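Local coordinates for Red carotenoid protein (RCP) (Nostoc sp., PDB 5FCY), which binds carotenoids such as beta-carotene in an all-helical domain and probably serves cyanobacterial photoprotection, at residues E25-F30 / L100-L105; D77-V82 / R147-P152. All coordinates share one frame; numbering follows the deposited sequence.

Contact 1: E25-F30 / L100-L105; sequences EQLALF and LFWYLL. With BCR (beta-carotene), chain B.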
ATOM      1  N   GLU A  25       1.917 -10.643  -2.382  1.00 40.30           N
ATOM      2  CA  GLU A  25       3.149 -10.204  -3.028  1.00 40.50           C
ATOM      3  C   GLU A  25       3.159  -8.692  -3.214  1.00 39.78           C
ATOM      4  O   GLU A  25       4.195  -8.040  -3.032  1.00 39.25           O
ATOM      5  CB  GLU A  25       3.309 -10.912  -4.374  1.00 41.49           C
ATOM      6  CG  GLU A  25       4.669 -10.729  -5.025  1.00 42.92           C
ATOM      7  CD  GLU A  25       5.768 -11.472  -4.293  1.00 45.13           C
ATOM      8  OE1 GLU A  25       5.461 -12.149  -3.290  1.00 45.12           O
ATOM      9  OE2 GLU A  25       6.936 -11.381  -4.722  1.00 46.58           O
ATOM     10  N   GLN A  26       2.011  -8.116  -3.581  1.00 39.20           N
ATOM     11  CA  GLN A  26       1.912  -6.667  -3.721  1.00 38.92           C
ATOM     12  C   GLN A  26       2.200  -5.974  -2.397  1.00 39.02           C
ATOM     13  O   GLN A  26       2.968  -5.006  -2.341  1.00 38.85           O
ATOM     14  CB  GLN A  26       0.521  -6.279  -4.230  1.00 38.23           C
ATOM     15  CG  GLN A  26       0.241  -6.667  -5.677  1.00 38.91           C
ATOM     16  CD  GLN A  26      -1.056  -6.077  -6.209  1.00 38.33           C
ATOM     17  OE1 GLN A  26      -1.290  -4.873  -6.116  1.00 37.28           O
ATOM     18  NE2 GLN A  26      -1.905  -6.930  -6.772  1.00 38.83           N
ATOM     19  N   LEU A  27       1.581  -6.454  -1.318  1.00 39.53           N
ATOM     20  CA  LEU A  27       1.793  -5.847  -0.010  1.00 40.16           C
ATOM     21  C   LEU A  27       3.245  -5.981   0.427  1.00 40.58           C
ATOM     22  O   LEU A  27       3.792  -5.080   1.074  1.00 41.24           O
ATOM     23  CB  LEU A  27       0.856  -6.487   1.014  1.00 40.76           C
ATOM     24  CG  LEU A  27      -0.607  -6.049   0.927  1.00 40.86           C
ATOM     25  CD1 LEU A  27      -1.519  -7.065   1.598  1.00 40.51           C
ATOM     26  CD2 LEU A  27      -0.782  -4.675   1.559  1.00 40.48           C
ATOM     27  N   ALA A  28       3.888  -7.097   0.079  1.00 40.28           N
ATOM     28  CA  ALA A  28       5.291  -7.283   0.433  1.00 41.40           C
ATOM     29  C   ALA A  28       6.169  -6.263  -0.279  1.00 41.40           C
ATOM     30  O   ALA A  28       7.036  -5.634   0.336  1.00 42.12           O
ATOM     31  CB  ALA A  28       5.736  -8.706   0.092  1.00 42.17           C
ATOM     32  N   LEU A  29       5.954  -6.088  -1.584  1.00 40.54           N
ATOM     33  CA  LEU A  29       6.717  -5.096  -2.333  1.00 41.34           C
ATOM     34  C   LEU A  29       6.539  -3.706  -1.734  1.00 41.23           C
ATOM     35  O   LEU A  29       7.511  -2.967  -1.544  1.00 42.49           O
ATOM     36  CB  LEU A  29       6.285  -5.111  -3.799  1.00 40.07           C
ATOM     37  CG  LEU A  29       6.995  -4.126  -4.725  1.00 39.81           C
ATOM     38  CD1 LEU A  29       8.476  -4.434  -4.799  1.00 44.29           C
ATOM     39  CD2 LEU A  29       6.369  -4.167  -6.104  1.00 40.17           C
ATOM     40  N   PHE A  30       5.294  -3.337  -1.424  1.00 40.36           N
ATOM     41  CA  PHE A  30       5.024  -2.024  -0.845  1.00 41.23           C
ATOM     42  C   PHE A  30       5.747  -1.856   0.487  1.00 42.62           C
ATOM     43  O   PHE A  30       6.231  -0.766   0.806  1.00 43.20           O
ATOM     44  CB  PHE A  30       3.511  -1.849  -0.663  1.00 40.12           C
ATOM     45  CG  PHE A  30       3.008  -0.427  -0.811  1.00 39.45           C
ATOM     46  CD1 PHE A  30       3.769   0.565  -1.406  1.00 39.65           C
ATOM     47  CD2 PHE A  30       1.745  -0.096  -0.350  1.00 39.13           C
ATOM     48  CE1 PHE A  30       3.275   1.850  -1.539  1.00 39.22           C
ATOM     49  CE2 PHE A  30       1.253   1.186  -0.475  1.00 38.68           C
ATOM     50  CZ  PHE A  30       2.020   2.161  -1.068  1.00 38.81           C
ATOM     51  N   LEU A 100      -1.214   8.859   2.151  1.00 38.22           N
ATOM     52  CA  LEU A 100      -0.921   9.103   3.560  1.00 38.36           C
ATOM     53  C   LEU A 100      -1.465   7.978   4.429  1.00 38.74           C
ATOM     54  O   LEU A 100      -0.806   7.541   5.379  1.00 39.16           O
ATOM     55  CB  LEU A 100      -1.511  10.444   3.995  1.00 38.97           C
ATOM     56  CG  LEU A 100      -0.953  11.691   3.307  1.00 40.26           C
ATOM     57  CD1 LEU A 100      -1.824  12.896   3.614  1.00 40.71           C
ATOM     58  CD2 LEU A 100       0.480  11.946   3.739  1.00 41.23           C
ATOM     59  N   PHE A 101      -2.673   7.505   4.123  1.00 38.63           N
ATOM     60  CA  PHE A 101      -3.235   6.366   4.841  1.00 39.15           C
ATOM     61  C   PHE A 101      -2.304   5.164   4.773  1.00 39.57           C
ATOM     62  O   PHE A 101      -2.038   4.509   5.788  1.00 40.30           O
ATOM     63  CB  PHE A 101      -4.605   6.018   4.265  1.00 38.82           C
ATOM     64  CG  PHE A 101      -5.125   4.680   4.706  1.00 39.76           C
ATOM     65  CD1 PHE A 101      -5.639   4.508   5.980  1.00 41.55           C
ATOM     66  CD2 PHE A 101      -5.105   3.596   3.846  1.00 38.37           C
ATOM     67  CE1 PHE A 101      -6.119   3.279   6.389  1.00 42.26           C
ATOM     68  CE2 PHE A 101      -5.585   2.365   4.248  1.00 39.46           C
ATOM     69  CZ  PHE A 101      -6.092   2.206   5.522  1.00 40.30           C
ATOM     70  N   TRP A 102      -1.798   4.853   3.579  1.00 38.63           N
ATOM     71  CA  TRP A 102      -0.895   3.718   3.444  1.00 39.28           C
ATOM     72  C   TRP A 102       0.416   3.954   4.182  1.00 41.23           C
ATOM     73  O   TRP A 102       1.057   2.994   4.620  1.00 42.47           O
ATOM     74  CB  TRP A 102      -0.642   3.419   1.966  1.00 38.36           C
ATOM     75  CG  TRP A 102      -1.711   2.573   1.360  1.00 37.50           C
ATOM     76  CD1 TRP A 102      -2.733   2.990   0.562  1.00 36.91           C
ATOM     77  CD2 TRP A 102      -1.872   1.157   1.513  1.00 37.33           C
ATOM     78  NE1 TRP A 102      -3.521   1.921   0.204  1.00 36.63           N
ATOM     79  CE2 TRP A 102      -3.013   0.785   0.776  1.00 36.27           C
ATOM     80  CE3 TRP A 102      -1.160   0.170   2.201  1.00 38.69           C
ATOM     81  CZ2 TRP A 102      -3.459  -0.531   0.707  1.00 36.80           C
ATOM     82  CZ3 TRP A 102      -1.604  -1.139   2.131  1.00 38.59           C
ATOM     83  CH2 TRP A 102      -2.742  -1.477   1.390  1.00 38.41           C
ATOM     84  N   TYR A 103       0.829   5.213   4.335  1.00 41.39           N
ATOM     85  CA  TYR A 103       2.017   5.505   5.131  1.00 43.05           C
ATOM     86  C   TYR A 103       1.771   5.216   6.608  1.00 44.08           C
ATOM     87  O   TYR A 103       2.581   4.553   7.264  1.00 45.30           O
ATOM     88  CB  TYR A 103       2.441   6.961   4.941  1.00 43.89           C
ATOM     89  CG  TYR A 103       3.653   7.329   5.764  1.00 45.50           C
ATOM     90  CD1 TYR A 103       4.914   6.868   5.419  1.00 46.62           C
ATOM     91  CD2 TYR A 103       3.532   8.129   6.892  1.00 46.78           C
ATOM     92  CE1 TYR A 103       6.028   7.195   6.172  1.00 49.38           C
ATOM     93  CE2 TYR A 103       4.639   8.463   7.652  1.00 49.44           C
ATOM     94  CZ  TYR A 103       5.885   7.994   7.287  1.00 50.59           C
ATOM     95  OH  TYR A 103       6.994   8.321   8.036  1.00 52.75           O
ATOM     96  N   LEU A 104       0.657   5.716   7.150  1.00 43.61           N
ATOM     97  CA  LEU A 104       0.343   5.482   8.556  1.00 44.81           C
ATOM     98  C   LEU A 104       0.209   3.996   8.861  1.00 46.52           C
ATOM     99  O   LEU A 104       0.466   3.572   9.993  1.00 48.16           O
ATOM    100  CB  LEU A 104      -0.940   6.217   8.938  1.00 44.94           C
ATOM    101  CG  LEU A 104      -0.944   7.730   8.710  1.00 44.08           C
ATOM    102  CD1 LEU A 104      -2.247   8.325   9.203  1.00 46.33           C
ATOM    103  CD2 LEU A 104       0.242   8.397   9.393  1.00 46.17           C
ATOM    104  N   LEU A 105      -0.205   3.193   7.877  1.00 45.43           N
ATOM    105  CA  LEU A 105      -0.214   1.747   8.066  1.00 45.80           C
ATOM    106  C   LEU A 105       1.197   1.218   8.267  1.00 47.39           C
ATOM    107  O   LEU A 105       1.434   0.376   9.139  1.00 49.34           O
ATOM    108  CB  LEU A 105      -0.867   1.056   6.869  1.00 44.33           C
ATOM    109  CG  LEU A 105      -2.361   1.273   6.633  1.00 42.50           C
ATOM    110  CD1 LEU A 105      -2.788   0.516   5.388  1.00 40.85           C
ATOM    111  CD2 LEU A 105      -3.186   0.838   7.833  1.00 43.95           C
TER
HETATM  112  C1  BCR B 201       1.021 -11.256   5.640  1.00 47.63           C
HETATM  113  C2  BCR B 201       1.728 -12.605   5.539  1.00 46.46           C
HETATM  114  C3  BCR B 201       1.950 -13.085   4.108  1.00 46.42           C
HETATM  115  C4  BCR B 201       2.198 -11.921   3.158  1.00 46.21           C
HETATM  116  C5  BCR B 201       2.603 -10.692   3.933  1.00 47.04           C
HETATM  117  C6  BCR B 201       1.744 -10.200   4.825  1.00 46.71           C
HETATM  118  C7  BCR B 201       1.470  -8.745   5.063  1.00 46.24           C
HETATM  119  C8  BCR B 201       2.025  -7.699   4.413  1.00 46.34           C
HETATM  120  C9  BCR B 201       1.663  -6.287   4.740  1.00 45.73           C
HETATM  121  C10 BCR B 201       2.294  -5.278   4.086  1.00 44.88           C
HETATM  122  C11 BCR B 201       2.039  -3.841   4.296  1.00 45.38           C
HETATM  123  C33 BCR B 201       3.964 -10.124   3.713  1.00 48.18           C
HETATM  124  C31 BCR B 201       0.950 -10.891   7.122  1.00 48.20           C
HETATM  125  C32 BCR B 201      -0.377 -11.418   5.069  1.00 48.49           C
HETATM  126  C34 BCR B 201       0.612  -6.046   5.791  1.00 45.94           C
HETATM  127  C12 BCR B 201       2.708  -2.924   3.578  1.00 45.32           C
HETATM  128  C13 BCR B 201       2.491  -1.462   3.735  1.00 45.46           C
HETATM  129  C14 BCR B 201       3.218  -0.604   2.971  1.00 44.90           C
HETATM  130  C15 BCR B 201       3.107   0.862   3.012  1.00 44.04           C
HETATM  131  C16 BCR B 201       3.872   1.651   2.242  1.00 44.19           C
HETATM  132  C17 BCR B 201       3.718   3.112   2.326  1.00 44.43           C
HETATM  133  C18 BCR B 201       4.440   3.995   1.608  1.00 44.65           C
HETATM  134  C19 BCR B 201       4.145   5.440   1.806  1.00 44.35           C
HETATM  135  C20 BCR B 201       4.721   6.428   1.110  1.00 44.61           C
HETATM  136  C21 BCR B 201       4.352   7.826   1.378  1.00 44.99           C
HETATM  137  C22 BCR B 201       4.916   8.870   0.740  1.00 44.69           C
HETATM  138  C23 BCR B 201       4.476  10.242   1.122  1.00 45.32           C
HETATM  139  C24 BCR B 201       5.042  11.355   0.638  1.00 46.00           C
HETATM  140  C25 BCR B 201       4.624  12.734   1.025  1.00 47.62           C
HETATM  141  C26 BCR B 201       3.691  12.999   1.941  1.00 47.67           C
HETATM  142  C27 BCR B 201       2.481  13.805   1.529  1.00 47.13           C
HETATM  143  C28 BCR B 201       2.857  14.703   0.356  1.00 47.13           C
HETATM  144  C29 BCR B 201       4.315  15.141   0.441  1.00 46.08           C
HETATM  145  C30 BCR B 201       5.266  13.947   0.383  1.00 46.68           C
HETATM  146  C35 BCR B 201       1.457  -1.010   4.729  1.00 45.98           C
HETATM  147  C36 BCR B 201       5.491   3.495   0.656  1.00 45.66           C
HETATM  148  C37 BCR B 201       5.970   8.588  -0.295  1.00 44.79           C
HETATM  149  C38 BCR B 201       3.865  12.602   3.386  1.00 47.33           C
HETATM  150  C39 BCR B 201       6.543  14.257   1.152  1.00 46.53           C
HETATM  151  C40 BCR B 201       5.617  13.688  -1.077  1.00 45.95           C
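F30 and W102 meet at the middle of the all-helical carotenoid-binding domain related to the N-terminal half of orange carotenoid protein. They reach across from helix 23-35 and helix 95-110, with the beta-carotene polyene running through the same gap. Take F30 outward from its backbone. CB and CG start over C14 of the pigment, CD2 stays near C14 and C15, and CD1 and CZ sit over C16, which lies 3.5 Å above the ring plane and over its centre. One face of the phenyl lies nearly flat against the conjugated chain, while CE1 approaches the methyl carbon C36 at 3.5 Å. CE2 makes the apolar contact across the helices: it is 3.7 Å from CD2 of W102, and that indole atom lies in the plane of the phenyl, at its edge. The two rings are oblique, at 58°. With CG anti to its carbonyl carbon (chi1 -84°), the W102 side chain extends between the helices, where CZ3 meets CD2 of L27 at 3.7 Å. L105 CD1 and F101 CD2 pack over one indole face, F30 CE2 lies over the opposite face toward the rim, and NE1 is taken up by Y90 OH. An alanine in place of F30 would probably leave the polyene around C16 without its flat cover and open a gap on the indole face that F30 CE2 now fills. L27 also touches the pigment itself, its CB 3.6 Å from C10. At the indole edge, in its plane, the pigment methyl C35 lies 3.8 Å from CE3 of W102.

Contact 2: D77-V82 / R147-P152; sequences DLIRRV and RDYVSP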
ATOM      1  N   ASP A  77      -8.469  -6.420   0.836  1.00 42.91           N
ATOM      2  CA  ASP A  77      -9.725  -5.990   0.232  1.00 43.16           C
ATOM      3  C   ASP A  77      -9.573  -4.671  -0.515  1.00 42.31           C
ATOM      4  O   ASP A  77     -10.289  -4.428  -1.492  1.00 42.01           O
ATOM      5  CB  ASP A  77     -10.803  -5.868   1.308  1.00 43.72           C
ATOM      6  CG  ASP A  77     -11.296  -7.219   1.802  1.00 45.30           C
ATOM      7  OD1 ASP A  77     -11.169  -8.217   1.060  1.00 46.99           O
ATOM      8  OD2 ASP A  77     -11.817  -7.284   2.934  1.00 45.85           O
ATOM      9  N   LEU A  78      -8.653  -3.806  -0.079  1.00 41.40           N
ATOM     10  CA  LEU A  78      -8.421  -2.561  -0.805  1.00 40.68           C
ATOM     11  C   LEU A  78      -7.743  -2.828  -2.142  1.00 40.07           C
ATOM     12  O   LEU A  78      -8.064  -2.182  -3.146  1.00 39.82           O
ATOM     13  CB  LEU A  78      -7.580  -1.601   0.037  1.00 40.28           C
ATOM     14  CG  LEU A  78      -8.184  -1.103   1.354  1.00 39.39           C
ATOM     15  CD1 LEU A  78      -7.262  -0.080   1.994  1.00 38.75           C
ATOM     16  CD2 LEU A  78      -9.576  -0.523   1.156  1.00 39.07           C
ATOM     17  N   ILE A  79      -6.805  -3.777  -2.177  1.00 40.56           N
ATOM     18  CA  ILE A  79      -6.130  -4.100  -3.429  1.00 40.65           C
ATOM     19  C   ILE A  79      -7.069  -4.855  -4.361  1.00 41.49           C
ATOM     20  O   ILE A  79      -6.980  -4.720  -5.587  1.00 41.26           O
ATOM     21  CB  ILE A  79      -4.840  -4.893  -3.145  1.00 40.53           C
ATOM     22  CG1 ILE A  79      -3.845  -4.013  -2.377  1.00 39.43           C
ATOM     23  CG2 ILE A  79      -4.218  -5.406  -4.451  1.00 39.45           C
ATOM     24  CD1 ILE A  79      -2.530  -4.686  -2.032  1.00 38.58           C
ATOM     25  N   ARG A  80      -7.982  -5.652  -3.806  1.00 42.23           N
ATOM     26  CA  ARG A  80      -8.934  -6.415  -4.603  1.00 42.84           C
ATOM     27  C   ARG A  80     -10.166  -5.608  -5.001  1.00 43.27           C
ATOM     28  O   ARG A  80     -11.042  -6.150  -5.683  1.00 44.68           O
ATOM     29  CB  ARG A  80      -9.384  -7.658  -3.832  1.00 44.38           C
ATOM     30  CG  ARG A  80      -8.265  -8.557  -3.336  1.00 46.69           C
ATOM     31  CD  ARG A  80      -8.764  -9.438  -2.194  1.00 48.68           C
ATOM     32  NE  ARG A  80      -7.738 -10.345  -1.690  1.00 50.04           N
ATOM     33  CZ  ARG A  80      -7.966 -11.332  -0.829  1.00 52.38           C
ATOM     34  NH1 ARG A  80      -9.192 -11.549  -0.368  1.00 54.97           N
ATOM     35  NH2 ARG A  80      -6.971 -12.110  -0.427  1.00 52.71           N
ATOM     36  N   ARG A  81     -10.262  -4.342  -4.594  1.00 42.31           N
ATOM     37  CA  ARG A  81     -11.421  -3.504  -4.904  1.00 42.44           C
ATOM     38  C   ARG A  81     -12.713  -4.079  -4.321  1.00 43.87           C
ATOM     39  O   ARG A  81     -13.793  -3.914  -4.894  1.00 45.04           O
ATOM     40  CB  ARG A  81     -11.569  -3.297  -6.417  1.00 42.78           C
ATOM     41  CG  ARG A  81     -10.873  -2.065  -6.977  1.00 41.69           C
ATOM     42  CD  ARG A  81      -9.384  -2.274  -7.182  1.00 41.16           C
ATOM     43  NE  ARG A  81      -8.894  -1.525  -8.337  1.00 40.94           N
ATOM     44  CZ  ARG A  81      -7.614  -1.434  -8.687  1.00 40.98           C
ATOM     45  NH1 ARG A  81      -6.675  -2.037  -7.966  1.00 39.11           N
ATOM     46  NH2 ARG A  81      -7.272  -0.733  -9.761  1.00 41.23           N
ATOM     47  N   VAL A  82     -12.623  -4.755  -3.173  1.00 43.39           N
ATOM     48  CA  VAL A  82     -13.813  -5.316  -2.544  1.00 43.78           C
ATOM     49  C   VAL A  82     -14.743  -4.190  -2.112  1.00 43.90           C
ATOM     50  O   VAL A  82     -14.306  -3.103  -1.712  1.00 43.47           O
ATOM     51  CB  VAL A  82     -13.434  -6.206  -1.348  1.00 45.57           C
ATOM     52  CG1 VAL A  82     -14.683  -6.770  -0.670  1.00 46.07           C
ATOM     53  CG2 VAL A  82     -12.530  -7.327  -1.798  1.00 46.43           C
ATOM     54  N   ARG A 147       1.244   7.190  -5.723  1.00 38.76           N
ATOM     55  CA  ARG A 147      -0.090   7.776  -5.798  1.00 38.01           C
ATOM     56  C   ARG A 147      -0.957   7.043  -6.813  1.00 37.29           C
ATOM     57  O   ARG A 147      -2.129   6.756  -6.545  1.00 37.03           O
ATOM     58  CB  ARG A 147       0.008   9.259  -6.151  1.00 39.67           C
ATOM     59  CG  ARG A 147       0.598  10.117  -5.044  1.00 40.82           C
ATOM     60  CD  ARG A 147       0.694  11.584  -5.444  1.00 42.85           C
ATOM     61  NE  ARG A 147      -0.602  12.130  -5.846  1.00 44.19           N
ATOM     62  CZ  ARG A 147      -1.041  12.206  -7.102  1.00 45.38           C
ATOM     63  NH1 ARG A 147      -0.293  11.773  -8.112  1.00 44.50           N
ATOM     64  NH2 ARG A 147      -2.240  12.719  -7.352  1.00 45.06           N
ATOM     65  N   ASP A 148      -0.401   6.730  -7.986  1.00 37.45           N
ATOM     66  CA  ASP A 148      -1.180   6.038  -9.007  1.00 37.46           C
ATOM     67  C   ASP A 148      -1.449   4.589  -8.625  1.00 37.00           C
ATOM     68  O   ASP A 148      -2.468   4.022  -9.031  1.00 37.26           O
ATOM     69  CB  ASP A 148      -0.459   6.098 -10.354  1.00 38.02           C
ATOM     70  CG  ASP A 148      -0.179   7.517 -10.806  1.00 38.49           C
ATOM     71  OD1 ASP A 148      -0.953   8.429 -10.441  1.00 39.39           O
ATOM     72  OD2 ASP A 148       0.818   7.720 -11.528  1.00 38.54           O
ATOM     73  N   TYR A 149      -0.553   3.975  -7.851  1.00 36.87           N
ATOM     74  CA  TYR A 149      -0.747   2.587  -7.446  1.00 36.60           C
ATOM     75  C   TYR A 149      -1.884   2.462  -6.435  1.00 36.37           C
ATOM     76  O   TYR A 149      -2.745   1.584  -6.562  1.00 35.87           O
ATOM     77  CB  TYR A 149       0.559   2.025  -6.878  1.00 36.75           C
ATOM     78  CG  TYR A 149       0.411   0.697  -6.176  1.00 36.11           C
ATOM     79  CD1 TYR A 149      -0.114  -0.407  -6.833  1.00 37.03           C
ATOM     80  CD2 TYR A 149       0.809   0.543  -4.856  1.00 36.69           C
ATOM     81  CE1 TYR A 149      -0.249  -1.620  -6.193  1.00 37.03           C
ATOM     82  CE2 TYR A 149       0.678  -0.666  -4.208  1.00 36.64           C
ATOM     83  CZ  TYR A 149       0.149  -1.744  -4.882  1.00 36.77           C
ATOM     84  OH  TYR A 149       0.015  -2.955  -4.247  1.00 36.51           O
ATOM     85  N   VAL A 150      -1.914   3.342  -5.429  1.00 36.15           N
ATOM     86  CA  VAL A 150      -2.949   3.269  -4.401  1.00 36.15           C
ATOM     87  C   VAL A 150      -4.231   3.995  -4.797  1.00 36.09           C
ATOM     88  O   VAL A 150      -5.288   3.730  -4.206  1.00 35.74           O
ATOM     89  CB  VAL A 150      -2.440   3.838  -3.062  1.00 35.67           C
ATOM     90  CG1 VAL A 150      -1.173   3.121  -2.625  1.00 36.16           C
ATOM     91  CG2 VAL A 150      -2.207   5.346  -3.152  1.00 36.06           C
ATOM     92  N   SER A 151      -4.173   4.892  -5.779  1.00 35.83           N
ATOM     93  CA  SER A 151      -5.344   5.695  -6.123  1.00 36.46           C
ATOM     94  C   SER A 151      -6.559   4.856  -6.490  1.00 37.23           C
ATOM     95  O   SER A 151      -7.659   5.153  -5.989  1.00 36.88           O
ATOM     96  CB  SER A 151      -4.990   6.658  -7.260  1.00 36.85           C
ATOM     97  OG  SER A 151      -6.158   7.266  -7.777  1.00 37.51           O
ATOM     98  N   PRO A 152      -6.462   3.838  -7.345  1.00 37.18           N
ATOM     99  CA  PRO A 152      -7.657   3.081  -7.733  1.00 37.36           C
ATOM    100  C   PRO A 152      -8.040   1.959  -6.780  1.00 37.45           C
ATOM    101  O   PRO A 152      -8.926   1.170  -7.119  1.00 37.85           O
ATOM    102  CB  PRO A 152      -7.260   2.524  -9.107  1.00 38.94           C
ATOM    103  CG  PRO A 152      -5.798   2.309  -9.001  1.00 38.39           C
ATOM    104  CD  PRO A 152      -5.277   3.417  -8.120  1.00 37.02           C
TER
HETATM  105  O   HOH W   1      -4.099  -0.723  -7.821  1.00 36.91           O
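This is sparse, partly buried packing that joins the C-terminal ends of two helices, 68-79 and 139-150, of the all-helical carotenoid-binding domain, behind the pocket wall; R81 lies against P152 near the surface and I79 meets Y149 further in. The first helix ends in a Schellman motif. R81 takes positive phi (61°), V82 N bonds to D77 O at 2.9 Å, and R81 N makes a weak bond to L78 O. From that turn the arginine chain, bent at chi2 and chi3, carries its guanidinium to the other helix end. There the group lies with one face over the carbonyl of P152; because O sits above the plane, the 3.0 Å between NE and P152 O is not a hydrogen bond. NH2 meanwhile rests 3.3 Å from CB of the proline ring. The directed polar link goes through water: R81 NH1 donates to a water (2.9 Å), which in turn donates to the carbonyl O of Y149 (3.0 Å). R81 also touches a crystal neighbour, so its pose may owe something to the lattice. Deeper in, the polar end of Y149 is turned to Q26, and I79 contributes only its methyl CD1, 3.8 Å from Y149 OH.

Overall arrangement
Contacts 1 and 2 have centres 11 Å apart and lie in one helical domain, their four segments alternating along the chain. V150 bridges them with a single methyl: its CG1 packs 3.6 Å from W102 CD1, and the same carbon lies 3.7 Å from F30 CZ. A second link runs from Q26 OE1 to Y149 OH at 3.0 Å, probably a hydrogen bond, and I79 CG2 packs against Q26 OE1, 3.4 Å away. Contact 1 lines the beta-carotene pocket directly. Contact 2 stands one layer back: the side chain of Y149 is about 8 Å from the bound beta-carotene. From there contact 2 runs on to the surface, where R81 meets P152.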